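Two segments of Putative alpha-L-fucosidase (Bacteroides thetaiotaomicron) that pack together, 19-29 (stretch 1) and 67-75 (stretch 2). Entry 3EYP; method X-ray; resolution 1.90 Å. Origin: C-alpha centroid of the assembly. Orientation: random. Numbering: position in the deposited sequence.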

# COMPACT_ATOMS: atom_id res chain seq x y z
N ASN A 19 5.90 1.63 6.26
CA ASN A 19 5.40 1.93 7.59
C ASN A 19 4.01 2.58 7.61
O ASN A 19 3.31 2.60 8.64
CB ASN A 19 6.41 2.81 8.33
CG ASN A 19 6.10 2.88 9.82
OD1 ASN A 19 5.76 1.87 10.46
ND2 ASN A 19 6.14 4.10 10.36
N ARG A 20 3.61 3.08 6.46
CA ARG A 20 2.26 3.72 6.33
C ARG A 20 1.13 2.69 6.52
O ARG A 20 0.08 2.92 7.13
CB ARG A 20 2.10 4.39 4.96
CG ARG A 20 3.10 5.46 4.63
CD ARG A 20 2.77 6.07 3.24
NE ARG A 20 3.86 6.86 2.71
CZ ARG A 20 3.97 7.22 1.43
NH1 ARG A 20 3.07 6.87 0.52
NH2 ARG A 20 4.99 7.92 1.05
N GLU A 21 1.43 1.53 6.00
CA GLU A 21 0.53 0.34 5.98
C GLU A 21 -0.63 0.48 5.05
O GLU A 21 -0.84 -0.34 4.16
CB GLU A 21 0.10 -0.08 7.39
CG GLU A 21 1.31 -0.61 8.13
CD GLU A 21 1.05 -1.26 9.47
OE1 GLU A 21 -0.11 -1.28 9.95
OE2 GLU A 21 2.07 -1.76 10.02
N MET A 22 -1.32 1.60 5.19
CA MET A 22 -2.48 1.93 4.33
C MET A 22 -2.33 3.34 3.76
O MET A 22 -1.70 4.24 4.35
CB MET A 22 -3.79 1.85 5.15
CG MET A 22 -4.37 0.46 5.41
SD MET A 22 -5.90 0.29 6.36
CE MET A 22 -7.12 0.63 5.14
N ILE A 23 -2.89 3.53 2.58
CA ILE A 23 -2.93 4.84 1.86
C ILE A 23 -4.32 5.04 1.26
O ILE A 23 -4.92 4.08 0.77
CB ILE A 23 -1.88 4.92 0.73
CG1 ILE A 23 -0.50 4.55 1.23
CG2 ILE A 23 -1.86 6.28 0.11
CD1 ILE A 23 0.60 4.43 0.11
N ALA A 24 -4.92 6.24 1.36
CA ALA A 24 -6.18 6.45 0.61
C ALA A 24 -5.98 6.93 -0.83
O ALA A 24 -5.09 7.66 -1.12
CB ALA A 24 -7.13 7.38 1.36
N PHE A 25 -6.85 6.44 -1.72
CA PHE A 25 -6.94 6.94 -3.09
C PHE A 25 -8.24 7.74 -3.12
O PHE A 25 -9.17 7.40 -2.43
CB PHE A 25 -7.14 5.79 -4.08
CG PHE A 25 -6.16 5.74 -5.22
CD1 PHE A 25 -5.48 6.87 -5.67
CD2 PHE A 25 -5.95 4.52 -5.89
CE1 PHE A 25 -4.65 6.79 -6.70
CE2 PHE A 25 -5.09 4.44 -6.95
CZ PHE A 25 -4.42 5.55 -7.35
N PHE A 26 -8.24 8.83 -3.84
CA PHE A 26 -9.42 9.68 -4.03
C PHE A 26 -9.56 9.93 -5.51
O PHE A 26 -8.90 10.81 -6.07
CB PHE A 26 -9.32 11.03 -3.31
CG PHE A 26 -9.38 10.94 -1.81
CD1 PHE A 26 -10.39 10.29 -1.19
CD2 PHE A 26 -8.40 11.54 -1.03
CE1 PHE A 26 -10.44 10.20 0.16
CE2 PHE A 26 -8.45 11.46 0.34
CZ PHE A 26 -9.45 10.77 0.94
N HIS A 27 -10.39 9.11 -6.14
CA HIS A 27 -10.69 9.23 -7.55
C HIS A 27 -11.91 10.18 -7.72
O HIS A 27 -13.03 9.84 -7.36
CB HIS A 27 -11.03 7.90 -8.22
CG HIS A 27 -9.83 7.13 -8.66
ND1 HIS A 27 -8.95 6.57 -7.76
CD2 HIS A 27 -9.34 6.86 -9.90
CE1 HIS A 27 -7.97 5.99 -8.43
NE2 HIS A 27 -8.18 6.14 -9.73
N PHE A 28 -11.59 11.36 -8.21
CA PHE A 28 -12.53 12.48 -8.33
C PHE A 28 -12.13 13.36 -9.51
O PHE A 28 -10.93 13.64 -9.76
CB PHE A 28 -12.53 13.25 -7.03
CG PHE A 28 -13.48 14.45 -6.97
CD1 PHE A 28 -14.88 14.25 -6.98
CD2 PHE A 28 -12.96 15.71 -6.72
CE1 PHE A 28 -15.73 15.32 -6.83
CE2 PHE A 28 -13.81 16.83 -6.58
CZ PHE A 28 -15.18 16.65 -6.64
N GLY A 29 -13.13 13.76 -10.23
CA GLY A 29 -12.92 14.65 -11.35
C GLY A 29 -14.15 14.84 -12.20
O GLY A 29 -15.28 14.71 -11.76
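Stretch 2, residues 67-75: GIPAAILTA

Where the regular ladder between these two strands runs out, a side chain takes over from the backbone: Phe28 N donates to Thr74 OG1 at 3.1 Å, almost linearly, so that a threonine hydroxyl oxygen accepts where the regular pattern would use a carbonyl. Phe28 O lies 2.8 Å from the same Thr74 OG1. The chi1 of Thr74 is p, and its methyl turns to a different neighbour: Thr74 CG2 stands 3.6 Å from the centroid of the His27 ring, only 10° off the ring normal, a CH-pi contact over the face. One short side chain thus extends the pairing beyond the strand of stretch 1.

The rest illustrates how parallel strands pair. Stretch 2 leaves a helix at Gly67, whose positive phi closes a Schellman motif, passes through Ile68 and Pro69, and is extended from Ala70 onward. It runs alongside strand 22-26 in the same N-to-C sense, with a signed crossing angle of -24° and an axis separation of 4.5 Å at closest approach. In a parallel pair, a residue of one strand bonds to the residues before and after its partner on the other. Ala24, level with Ala71, does exactly this: Ala24 N donates to Ala70 O at 2.7 Å, and Ile72 N donates to Ala24 O at 2.8 Å. Two residues on, Phe26, level with Leu73, repeats the pattern, Phe26 N reaching Ile72 O at 2.9 Å and Thr74 N reaching Phe26 O at 3.1 Å. The intervening Phe25, level with Ile72, contributes a CA-H...O contact instead, Phe25 CA to Ile72 O at 3.5 Å.

Alternation also sorts the side chains. Ala24 and Phe26 share one face with Ala71 and Leu73; there Phe26 CE2 meets Ala71 CB at 3.7 Å, and Phe26 CB lies 4.0 Å from Leu73 CD1. On the other face Phe25 lies beside Ile72, with Phe25 CE1 3.7 Å from Ile72 CG2. Ile72 also touches Ile23, its CG1 lying 3.9 Å from Ile23 CG2; with two neighbours along the strand, it has more area covered by stretch 1 than any other residue of stretch 2.

Before the ladder begins, packing replaces pairing. Pro69, which has no amide hydrogen to donate, sets its ring against the chain, Pro69 CD lying 3.2 Å from Met22 O and Pro69 CG 3.4 Å from Arg20 O. Ile68 reaches along the strand, with Ile68 CD1 4.1 Å from Met22 CE and Ile68 CG2 4.0 Å from Ala24 CB.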

# COMPACT_ATOMS: atom_id res chain seq x y z
N GLY A 67 -7.71 5.25 10.49
CA GLY A 67 -6.29 5.08 10.77
C GLY A 67 -5.35 5.17 9.58
O GLY A 67 -4.28 4.56 9.60
N ILE A 68 -5.76 5.90 8.55
CA ILE A 68 -4.99 6.04 7.27
C ILE A 68 -4.11 7.29 7.27
O ILE A 68 -4.64 8.41 7.39
CB ILE A 68 -5.94 6.03 6.00
CG1 ILE A 68 -6.69 4.69 5.90
CG2 ILE A 68 -5.15 6.30 4.64
CD1 ILE A 68 -7.93 4.63 4.86
N PRO A 69 -2.78 7.12 7.15
CA PRO A 69 -1.85 8.25 7.39
C PRO A 69 -1.51 9.06 6.17
O PRO A 69 -0.80 10.09 6.25
CB PRO A 69 -0.60 7.52 7.88
CG PRO A 69 -0.69 6.19 7.11
CD PRO A 69 -2.06 5.83 7.12
N ALA A 70 -2.03 8.61 5.03
CA ALA A 70 -1.61 9.18 3.72
C ALA A 70 -2.72 9.04 2.65
O ALA A 70 -3.61 8.19 2.75
CB ALA A 70 -0.25 8.60 3.25
N ALA A 71 -2.70 9.99 1.73
CA ALA A 71 -3.74 10.18 0.70
C ALA A 71 -3.17 10.68 -0.62
O ALA A 71 -2.35 11.56 -0.64
CB ALA A 71 -4.87 11.15 1.18
N ILE A 72 -3.64 10.02 -1.67
CA ILE A 72 -3.36 10.30 -3.11
C ILE A 72 -4.61 10.74 -3.85
O ILE A 72 -5.60 10.01 -4.02
CB ILE A 72 -2.76 9.06 -3.82
CG1 ILE A 72 -1.53 8.60 -3.02
CG2 ILE A 72 -2.40 9.37 -5.32
CD1 ILE A 72 -0.77 7.32 -3.57
N LEU A 73 -4.56 11.96 -4.34
CA LEU A 73 -5.66 12.51 -5.18
C LEU A 73 -5.40 12.40 -6.68
O LEU A 73 -4.31 12.68 -7.17
CB LEU A 73 -5.85 13.99 -4.86
CG LEU A 73 -6.88 14.76 -5.75
CD1 LEU A 73 -8.28 14.31 -5.43
CD2 LEU A 73 -6.71 16.28 -5.43
N THR A 74 -6.43 12.03 -7.43
CA THR A 74 -6.34 12.13 -8.89
C THR A 74 -6.36 13.59 -9.38
O THR A 74 -7.42 14.13 -9.71
CB THR A 74 -7.47 11.35 -9.62
OG1 THR A 74 -8.76 11.89 -9.25
CG2 THR A 74 -7.39 9.86 -9.30
N ALA A 75 -5.19 14.21 -9.44
CA ALA A 75 -5.09 15.60 -9.88
C ALA A 75 -5.47 15.68 -11.39
O ALA A 75 -6.04 16.67 -11.86
CB ALA A 75 -3.67 16.21 -9.61